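Local coordinates for protein hyaluronidase (Thermobaculum terrenum, PDB 5DIY) that probably removes N-acetylglucosamine from glycosylated proteins as an O-GlcNAc hydrolase of glycoside hydrolase family 84, at residues Tyr240-Ile254 / Thr271-Pro284. Numbering follows the deposited sequence.
Sequences YDHRDPELHTHVVGI and TFAQYLNSPSQYNP
The ring of Tyr240 receives the edge of Phe272 on one face: Phe272 CD1 sits over its centre, 3.5 Å from Tyr240 CE1, in a T-shaped (edge-to-face) pair with the planes at 73°. Tyr275 comes in at the edge of the same ring, its CD2 3.4 Å from Tyr240 CE2, which completes a three-ring aromatic cluster. With CG anti to the backbone N (chi1 -164°), Tyr240 carries its ring obliquely across the helix, over Phe272 and beside Tyr275, and its hydroxyl is hydrogen-bonded to Asp222. Its backbone is held at both ends: the N-H gives a nearly straight bond to Thr271 OG1 (2.9 Å, 164°), and Tyr282 OH donates a hydrogen bond of 2.6 Å to Tyr240 O. An alanine here, lacking the ring and its hydroxyl, would probably open a gap beside Phe272 and Tyr275 and leave Asp222 without one of its partners.

Tyr275 runs on past the cluster to the turn that starts at Asp244, where its OH donates to Asp244 O at 2.6 Å, tilted out of the carbonyl plane. A water donates to Tyr275 OH and accepts from His248 N, linking the phenol to the backbone just past the Asp244 to Leu247 turn. Beyond it, Pro279 CB lies 3.4 Å from Pro245 O. On the barrel side, Ile254 spreads its branches, CG2 against Phe272 CE1 and CD1 against Leu276 CD2 (3.9 Å).

The contact belongs to the last beta-alpha unit of a TIM barrel. Strand 251-256 and the loop leading to it pack against the C-terminal part of helix 262-277 and the chain that follows, Ile254 also touching strand 218-222, while Arg243 turns away to a salt bridge with Asp222 and Tyr282 touches helix 284-296.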
ATOM      1  N   TYR C 240      -6.739  -8.054   1.546  1.00 24.00           N
ATOM      2  CA  TYR C 240      -7.760  -7.065   1.207  1.00 23.21           C
ATOM      3  C   TYR C 240      -8.864  -7.130   2.267  1.00 23.71           C
ATOM      4  O   TYR C 240      -9.280  -8.225   2.661  1.00 22.54           O
ATOM      5  CB  TYR C 240      -8.333  -7.375  -0.177  1.00 23.01           C
ATOM      6  CG  TYR C 240      -9.102  -6.251  -0.824  1.00 23.09           C
ATOM      7  CD1 TYR C 240      -8.468  -5.066  -1.185  1.00 23.55           C
ATOM      8  CD2 TYR C 240     -10.461  -6.380  -1.111  1.00 23.61           C
ATOM      9  CE1 TYR C 240      -9.169  -4.032  -1.796  1.00 23.57           C
ATOM     10  CE2 TYR C 240     -11.169  -5.351  -1.720  1.00 23.53           C
ATOM     11  CZ  TYR C 240     -10.519  -4.187  -2.058  1.00 23.20           C
ATOM     12  OH  TYR C 240     -11.231  -3.196  -2.667  1.00 24.69           O
ATOM     13  N   ASP C 241      -9.307  -5.976   2.760  1.00 24.31           N
ATOM     14  CA  ASP C 241     -10.243  -5.965   3.888  1.00 25.65           C
ATOM     15  C   ASP C 241     -11.023  -4.670   4.018  1.00 25.68           C
ATOM     16  O   ASP C 241     -10.628  -3.633   3.482  1.00 25.42           O
ATOM     17  CB  ASP C 241      -9.477  -6.230   5.201  1.00 26.15           C
ATOM     18  CG  ASP C 241     -10.294  -6.999   6.234  1.00 27.05           C
ATOM     19  OD1 ASP C 241     -11.525  -7.175   6.075  1.00 27.08           O
ATOM     20  OD2 ASP C 241      -9.685  -7.421   7.235  1.00 27.50           O
ATOM     21  N   HIS C 242     -12.142  -4.766   4.741  1.00 26.47           N
ATOM     22  CA  HIS C 242     -12.970  -3.623   5.148  1.00 26.50           C
ATOM     23  C   HIS C 242     -13.656  -2.929   3.975  1.00 26.11           C
ATOM     24  O   HIS C 242     -13.953  -1.734   4.038  1.00 26.25           O
ATOM     25  CB  HIS C 242     -12.156  -2.630   5.983  1.00 27.16           C
ATOM     26  CG  HIS C 242     -11.398  -3.275   7.097  1.00 27.50           C
ATOM     27  ND1 HIS C 242     -10.114  -2.910   7.440  1.00 28.90           N
ATOM     28  CD2 HIS C 242     -11.734  -4.289   7.926  1.00 28.27           C
ATOM     29  CE1 HIS C 242      -9.704  -3.660   8.448  1.00 28.78           C
ATOM     30  NE2 HIS C 242     -10.669  -4.503   8.762  1.00 28.97           N
ATOM     31  N   ARG C 243     -13.916  -3.697   2.920  1.00 25.51           N
ATOM     32  CA  ARG C 243     -14.689  -3.229   1.781  1.00 26.06           C
ATOM     33  C   ARG C 243     -16.029  -3.922   1.895  1.00 26.76           C
ATOM     34  O   ARG C 243     -16.084  -5.149   1.977  1.00 26.60           O
ATOM     35  CB  ARG C 243     -13.994  -3.562   0.453  1.00 25.12           C
ATOM     36  CG  ARG C 243     -13.025  -2.489  -0.021  1.00 24.85           C
ATOM     37  CD  ARG C 243     -11.813  -2.377   0.887  1.00 24.86           C
ATOM     38  NE  ARG C 243     -10.918  -1.267   0.538  1.00 25.20           N
ATOM     39  CZ  ARG C 243     -10.221  -0.530   1.412  1.00 25.24           C
ATOM     40  NH1 ARG C 243     -10.303  -0.734   2.729  1.00 25.74           N
ATOM     41  NH2 ARG C 243      -9.439   0.451   0.971  1.00 25.62           N
ATOM     42  N   ASP C 244     -17.105  -3.137   1.925  1.00 28.55           N
ATOM     43  CA  ASP C 244     -18.439  -3.685   2.188  1.00 30.11           C
ATOM     44  C   ASP C 244     -18.791  -4.786   1.188  1.00 30.79           C
ATOM     45  O   ASP C 244     -18.423  -4.682   0.025  1.00 31.55           O
ATOM     46  CB  ASP C 244     -19.512  -2.581   2.171  1.00 30.76           C
ATOM     47  CG  ASP C 244     -19.747  -1.956   3.545  1.00 31.54           C
ATOM     48  OD1 ASP C 244     -18.930  -2.154   4.471  1.00 32.18           O
ATOM     49  OD2 ASP C 244     -20.761  -1.243   3.697  1.00 32.70           O
ATOM     50  N   PRO C 245     -19.477  -5.855   1.645  1.00 33.54           N
ATOM     51  CA  PRO C 245     -19.885  -6.932   0.721  1.00 34.35           C
ATOM     52  C   PRO C 245     -20.792  -6.510  -0.445  1.00 35.52           C
ATOM     53  O   PRO C 245     -20.845  -7.221  -1.449  1.00 36.02           O
ATOM     54  CB  PRO C 245     -20.635  -7.918   1.626  1.00 34.34           C
ATOM     55  CG  PRO C 245     -20.134  -7.659   3.000  1.00 34.33           C
ATOM     56  CD  PRO C 245     -19.702  -6.225   3.060  1.00 34.04           C
ATOM     57  N   GLU C 246     -21.494  -5.382  -0.307  1.00 36.59           N
ATOM     58  CA  GLU C 246     -22.440  -4.903  -1.310  1.00 38.21           C
ATOM     59  C   GLU C 246     -22.003  -3.596  -1.993  1.00 36.60           C
ATOM     60  O   GLU C 246     -22.843  -2.876  -2.539  1.00 37.36           O
ATOM     61  CB  GLU C 246     -23.826  -4.753  -0.661  1.00 41.09           C
ATOM     62  CG  GLU C 246     -24.253  -5.975   0.147  1.00 43.87           C
ATOM     63  CD  GLU C 246     -25.696  -5.933   0.623  1.00 47.41           C
ATOM     64  OE1 GLU C 246     -26.257  -7.024   0.882  1.00 50.60           O
ATOM     65  OE2 GLU C 246     -26.276  -4.827   0.744  1.00 49.38           O
ATOM     66  N   LEU C 247     -20.698  -3.298  -1.987  1.00 35.14           N
ATOM     67  CA  LEU C 247     -20.152  -2.176  -2.776  1.00 34.32           C
ATOM     68  C   LEU C 247     -20.489  -2.277  -4.265  1.00 34.40           C
ATOM     69  O   LEU C 247     -20.697  -1.247  -4.923  1.00 31.88           O
ATOM     70  CB  LEU C 247     -18.623  -2.068  -2.648  1.00 34.23           C
ATOM     71  CG  LEU C 247     -17.998  -1.390  -1.428  1.00 34.11           C
ATOM     72  CD1 LEU C 247     -16.483  -1.480  -1.530  1.00 33.44           C
ATOM     73  CD2 LEU C 247     -18.443   0.064  -1.302  1.00 33.86           C
ATOM     74  N   HIS C 248     -20.528  -3.507  -4.788  1.00 34.15           N
ATOM     75  CA  HIS C 248     -20.830  -3.744  -6.208  1.00 36.11           C
ATOM     76  C   HIS C 248     -22.136  -3.090  -6.684  1.00 35.20           C
ATOM     77  O   HIS C 248     -22.237  -2.692  -7.839  1.00 35.22           O
ATOM     78  CB  HIS C 248     -20.810  -5.243  -6.547  1.00 36.52           C
ATOM     79  CG  HIS C 248     -21.853  -6.053  -5.843  1.00 37.58           C
ATOM     80  ND1 HIS C 248     -23.146  -6.168  -6.305  1.00 37.71           N
ATOM     81  CD2 HIS C 248     -21.784  -6.815  -4.727  1.00 37.96           C
ATOM     82  CE1 HIS C 248     -23.831  -6.955  -5.496  1.00 38.24           C
ATOM     83  NE2 HIS C 248     -23.026  -7.360  -4.532  1.00 38.52           N
ATOM     84  N   THR C 249     -23.112  -2.970  -5.787  1.00 35.51           N
ATOM     85  CA  THR C 249     -24.356  -2.231  -6.062  1.00 35.31           C
ATOM     86  C   THR C 249     -24.123  -0.763  -6.465  1.00 33.83           C
ATOM     87  O   THR C 249     -24.855  -0.240  -7.300  1.00 33.79           O
ATOM     88  CB  THR C 249     -25.311  -2.312  -4.845  1.00 34.92           C
ATOM     89  OG1 THR C 249     -25.623  -3.687  -4.589  1.00 35.02           O
ATOM     90  CG2 THR C 249     -26.614  -1.542  -5.076  1.00 35.23           C
ATOM     91  N   HIS C 250     -23.106  -0.115  -5.898  1.00 32.89           N
ATOM     92  CA  HIS C 250     -22.843   1.315  -6.149  1.00 32.87           C
ATOM     93  C   HIS C 250     -21.544   1.619  -6.893  1.00 31.53           C
ATOM     94  O   HIS C 250     -21.245   2.786  -7.146  1.00 30.66           O
ATOM     95  CB  HIS C 250     -22.877   2.072  -4.818  1.00 34.27           C
ATOM     96  CG  HIS C 250     -24.116   1.804  -4.028  1.00 35.65           C
ATOM     97  ND1 HIS C 250     -24.155   0.891  -2.997  1.00 37.58           N
ATOM     98  CD2 HIS C 250     -25.379   2.270  -4.167  1.00 36.64           C
ATOM     99  CE1 HIS C 250     -25.382   0.831  -2.512  1.00 37.50           C
ATOM    100  NE2 HIS C 250     -26.144   1.658  -3.204  1.00 37.57           N
ATOM    101  N   VAL C 251     -20.798   0.579  -7.267  1.00 29.98           N
ATOM    102  CA  VAL C 251     -19.485   0.736  -7.881  1.00 29.57           C
ATOM    103  C   VAL C 251     -19.423  -0.126  -9.144  1.00 28.63           C
ATOM    104  O   VAL C 251     -19.768  -1.305  -9.114  1.00 29.14           O
ATOM    105  CB  VAL C 251     -18.380   0.353  -6.867  1.00 30.97           C
ATOM    106  CG1 VAL C 251     -17.011   0.270  -7.526  1.00 31.86           C
ATOM    107  CG2 VAL C 251     -18.353   1.356  -5.713  1.00 30.59           C
ATOM    108  N   VAL C 252     -18.998   0.478 -10.250  1.00 28.16           N
ATOM    109  CA  VAL C 252     -18.869  -0.219 -11.546  1.00 27.61           C
ATOM    110  C   VAL C 252     -17.650  -1.158 -11.591  1.00 27.00           C
ATOM    111  O   VAL C 252     -17.655  -2.160 -12.311  1.00 27.76           O
ATOM    112  CB  VAL C 252     -18.844   0.791 -12.736  1.00 28.06           C
ATOM    113  CG1 VAL C 252     -17.552   1.594 -12.770  1.00 28.89           C
ATOM    114  CG2 VAL C 252     -19.060   0.084 -14.070  1.00 28.12           C
ATOM    115  N   GLY C 253     -16.609  -0.831 -10.833  1.00 26.12           N
ATOM    116  CA  GLY C 253     -15.434  -1.688 -10.732  1.00 24.96           C
ATOM    117  C   GLY C 253     -14.403  -1.152  -9.760  1.00 24.41           C
ATOM    118  O   GLY C 253     -14.547  -0.043  -9.236  1.00 22.95           O
ATOM    119  N   ILE C 254     -13.367  -1.955  -9.512  1.00 23.54           N
ATOM    120  CA  ILE C 254     -12.290  -1.583  -8.602  1.00 23.48           C
ATOM    121  C   ILE C 254     -10.961  -1.910  -9.253  1.00 22.89           C
ATOM    122  O   ILE C 254     -10.755  -3.036  -9.703  1.00 23.23           O
ATOM    123  CB  ILE C 254     -12.379  -2.313  -7.232  1.00 23.48           C
ATOM    124  CG1 ILE C 254     -13.806  -2.231  -6.661  1.00 23.65           C
ATOM    125  CG2 ILE C 254     -11.344  -1.736  -6.266  1.00 23.56           C
ATOM    126  CD1 ILE C 254     -14.001  -2.846  -5.288  1.00 24.05           C
ATOM    127  N   THR C 271      -6.091 -12.099  -2.647  1.00 25.65           N
ATOM    128  CA  THR C 271      -7.237 -11.937  -1.747  1.00 25.11           C
ATOM    129  C   THR C 271      -8.237 -10.916  -2.291  1.00 26.05           C
ATOM    130  O   THR C 271      -9.454 -11.104  -2.185  1.00 27.36           O
ATOM    131  CB  THR C 271      -6.811 -11.568  -0.305  1.00 24.20           C
ATOM    132  OG1 THR C 271      -6.214 -10.257  -0.262  1.00 23.99           O
ATOM    133  CG2 THR C 271      -5.841 -12.607   0.252  1.00 24.15           C
ATOM    134  N   PHE C 272      -7.703  -9.842  -2.858  1.00 26.40           N
ATOM    135  CA  PHE C 272      -8.483  -8.838  -3.581  1.00 26.65           C
ATOM    136  C   PHE C 272      -9.334  -9.484  -4.680  1.00 27.19           C
ATOM    137  O   PHE C 272     -10.535  -9.235  -4.750  1.00 27.21           O
ATOM    138  CB  PHE C 272      -7.521  -7.770  -4.120  1.00 26.00           C
ATOM    139  CG  PHE C 272      -8.109  -6.825  -5.134  1.00 25.81           C
ATOM    140  CD1 PHE C 272      -9.052  -5.877  -4.762  1.00 26.06           C
ATOM    141  CD2 PHE C 272      -7.663  -6.838  -6.456  1.00 25.89           C
ATOM    142  CE1 PHE C 272      -9.577  -4.979  -5.692  1.00 26.27           C
ATOM    143  CE2 PHE C 272      -8.179  -5.945  -7.393  1.00 26.35           C
ATOM    144  CZ  PHE C 272      -9.138  -5.009  -7.009  1.00 26.01           C
ATOM    145  N   ALA C 273      -8.719 -10.347  -5.490  1.00 28.66           N
ATOM    146  CA  ALA C 273      -9.420 -11.069  -6.570  1.00 29.40           C
ATOM    147  C   ALA C 273     -10.524 -12.006  -6.069  1.00 30.16           C
ATOM    148  O   ALA C 273     -11.585 -12.106  -6.689  1.00 28.75           O
ATOM    149  CB  ALA C 273      -8.426 -11.847  -7.421  1.00 29.79           C
ATOM    150  N   GLN C 274     -10.271 -12.697  -4.958  1.00 30.77           N
ATOM    151  CA  GLN C 274     -11.299 -13.540  -4.342  1.00 31.17           C
ATOM    152  C   GLN C 274     -12.474 -12.716  -3.816  1.00 30.49           C
ATOM    153  O   GLN C 274     -13.623 -13.130  -3.975  1.00 29.93           O
ATOM    154  CB  GLN C 274     -10.718 -14.420  -3.229  1.00 33.64           C
ATOM    155  CG  GLN C 274      -9.808 -15.530  -3.752  1.00 36.22           C
ATOM    156  CD  GLN C 274      -9.787 -16.751  -2.855  1.00 38.33           C
ATOM    157  OE1 GLN C 274     -10.011 -17.877  -3.306  1.00 41.87           O
ATOM    158  NE2 GLN C 274      -9.518 -16.536  -1.578  1.00 38.69           N
ATOM    159  N   TYR C 275     -12.192 -11.559  -3.209  1.00 29.63           N
ATOM    160  CA  TYR C 275     -13.255 -10.641  -2.776  1.00 29.26           C
ATOM    161  C   TYR C 275     -14.116 -10.221  -3.962  1.00 30.08           C
ATOM    162  O   TYR C 275     -15.339 -10.277  -3.880  1.00 32.26           O
ATOM    163  CB  TYR C 275     -12.699  -9.386  -2.069  1.00 28.74           C
ATOM    164  CG  TYR C 275     -13.719  -8.265  -1.952  1.00 27.98           C
ATOM    165  CD1 TYR C 275     -14.668  -8.255  -0.924  1.00 27.47           C
ATOM    166  CD2 TYR C 275     -13.768  -7.235  -2.902  1.00 27.52           C
ATOM    167  CE1 TYR C 275     -15.617  -7.245  -0.828  1.00 27.18           C
ATOM    168  CE2 TYR C 275     -14.707  -6.221  -2.812  1.00 27.39           C
ATOM    169  CZ  TYR C 275     -15.633  -6.226  -1.779  1.00 27.24           C
ATOM    170  OH  TYR C 275     -16.555  -5.212  -1.697  1.00 26.11           O
ATOM    171  N   LEU C 276     -13.481  -9.799  -5.054  1.00 29.70           N
ATOM    172  CA  LEU C 276     -14.221  -9.371  -6.248  1.00 29.86           C
ATOM    173  C   LEU C 276     -15.080 -10.505  -6.818  1.00 31.33           C
ATOM    174  O   LEU C 276     -16.202 -10.264  -7.261  1.00 30.47           O
ATOM    175  CB  LEU C 276     -13.284  -8.852  -7.338  1.00 29.19           C
ATOM    176  CG  LEU C 276     -12.431  -7.614  -7.038  1.00 28.97           C
ATOM    177  CD1 LEU C 276     -11.409  -7.430  -8.149  1.00 28.55           C
ATOM    178  CD2 LEU C 276     -13.275  -6.358  -6.840  1.00 28.64           C
ATOM    179  N   ASN C 277     -14.555 -11.730  -6.793  1.00 32.37           N
ATOM    180  CA  ASN C 277     -15.277 -12.897  -7.313  1.00 35.18           C
ATOM    181  C   ASN C 277     -16.562 -13.240  -6.555  1.00 35.74           C
ATOM    182  O   ASN C 277     -17.560 -13.616  -7.170  1.00 35.88           O
ATOM    183  CB  ASN C 277     -14.365 -14.122  -7.333  1.00 37.12           C
ATOM    184  CG  ASN C 277     -15.022 -15.323  -7.984  1.00 39.39           C
ATOM    185  OD1 ASN C 277     -15.332 -15.297  -9.177  1.00 41.43           O
ATOM    186  ND2 ASN C 277     -15.250 -16.379  -7.205  1.00 39.95           N
ATOM    187  N   SER C 278     -16.530 -13.120  -5.228  1.00 36.78           N
ATOM    188  CA  SER C 278     -17.691 -13.435  -4.394  1.00 36.83           C
ATOM    189  C   SER C 278     -17.648 -12.652  -3.074  1.00 35.99           C
ATOM    190  O   SER C 278     -17.314 -13.209  -2.023  1.00 38.20           O
ATOM    191  CB  SER C 278     -17.758 -14.942  -4.139  1.00 37.91           C
ATOM    192  OG  SER C 278     -18.935 -15.281  -3.424  1.00 39.32           O
ATOM    193  N   PRO C 279     -18.001 -11.358  -3.119  1.00 34.85           N
ATOM    194  CA  PRO C 279     -17.826 -10.500  -1.939  1.00 34.77           C
ATOM    195  C   PRO C 279     -18.667 -10.869  -0.699  1.00 34.96           C
ATOM    196  O   PRO C 279     -18.228 -10.602   0.423  1.00 34.28           O
ATOM    197  CB  PRO C 279     -18.175  -9.101  -2.460  1.00 34.05           C
ATOM    198  CG  PRO C 279     -18.990  -9.318  -3.676  1.00 33.95           C
ATOM    199  CD  PRO C 279     -18.549 -10.615  -4.269  1.00 34.32           C
ATOM    200  N   SER C 280     -19.830 -11.495  -0.892  1.00 35.01           N
ATOM    201  CA  SER C 280     -20.663 -11.939   0.235  1.00 35.06           C
ATOM    202  C   SER C 280     -20.098 -13.157   0.978  1.00 34.53           C
ATOM    203  O   SER C 280     -20.408 -13.351   2.156  1.00 35.68           O
ATOM    204  CB  SER C 280     -22.101 -12.236  -0.221  1.00 35.62           C
ATOM    205  OG  SER C 280     -22.142 -13.371  -1.068  1.00 36.50           O
ATOM    206  N   GLN C 281     -19.299 -13.981   0.300  1.00 33.83           N
ATOM    207  CA  GLN C 281     -18.648 -15.144   0.936  1.00 33.34           C
ATOM    208  C   GLN C 281     -17.144 -14.939   1.234  1.00 32.12           C
ATOM    209  O   GLN C 281     -16.465 -15.879   1.654  1.00 31.42           O
ATOM    210  CB  GLN C 281     -18.858 -16.397   0.075  1.00 33.70           C
ATOM    211  CG  GLN C 281     -20.308 -16.853   0.000  1.00 34.19           C
ATOM    212  N   TYR C 282     -16.637 -13.720   1.037  1.00 31.44           N
ATOM    213  CA  TYR C 282     -15.212 -13.418   1.262  1.00 30.12           C
ATOM    214  C   TYR C 282     -14.845 -13.402   2.747  1.00 29.43           C
ATOM    215  O   TYR C 282     -15.447 -12.664   3.513  1.00 29.00           O
ATOM    216  CB  TYR C 282     -14.853 -12.061   0.646  1.00 30.00           C
ATOM    217  CG  TYR C 282     -13.410 -11.639   0.868  1.00 29.25           C
ATOM    218  CD1 TYR C 282     -12.361 -12.335   0.270  1.00 28.48           C
ATOM    219  CD2 TYR C 282     -13.099 -10.548   1.681  1.00 29.08           C
ATOM    220  CE1 TYR C 282     -11.041 -11.957   0.470  1.00 28.14           C
ATOM    221  CE2 TYR C 282     -11.783 -10.160   1.891  1.00 28.51           C
ATOM    222  CZ  TYR C 282     -10.756 -10.865   1.286  1.00 28.30           C
ATOM    223  OH  TYR C 282      -9.447 -10.481   1.478  1.00 25.99           O
ATOM    224  N   ASN C 283     -13.862 -14.221   3.137  1.00 29.20           N
ATOM    225  CA  ASN C 283     -13.244 -14.147   4.470  1.00 29.53           C
ATOM    226  C   ASN C 283     -11.754 -13.862   4.293  1.00 28.43           C
ATOM    227  O   ASN C 283     -11.059 -14.664   3.671  1.00 27.54           O
ATOM    228  CB  ASN C 283     -13.455 -15.449   5.251  1.00 29.70           C
ATOM    229  CG  ASN C 283     -12.757 -15.444   6.611  1.00 30.51           C
ATOM    230  OD1 ASN C 283     -11.523 -15.461   6.699  1.00 29.73           O
ATOM    231  ND2 ASN C 283     -13.546 -15.434   7.678  1.00 30.49           N
ATOM    232  N   PRO C 284     -11.256 -12.731   4.840  1.00 28.49           N
ATOM    233  CA  PRO C 284      -9.857 -12.341   4.571  1.00 28.53           C
ATOM    234  C   PRO C 284      -8.789 -13.317   5.080  1.00 28.61           C
ATOM    235  O   PRO C 284      -7.751 -13.451   4.437  1.00 28.38           O
ATOM    236  CB  PRO C 284      -9.725 -10.963   5.247  1.00 28.46           C
ATOM    237  CG  PRO C 284     -10.835 -10.903   6.239  1.00 28.81           C
ATOM    238  CD  PRO C 284     -11.949 -11.740   5.681  1.00 28.20           C
TER
HETATM  239  O   HOH W   1     -19.117  -5.643  -3.287  1.00 33.12           O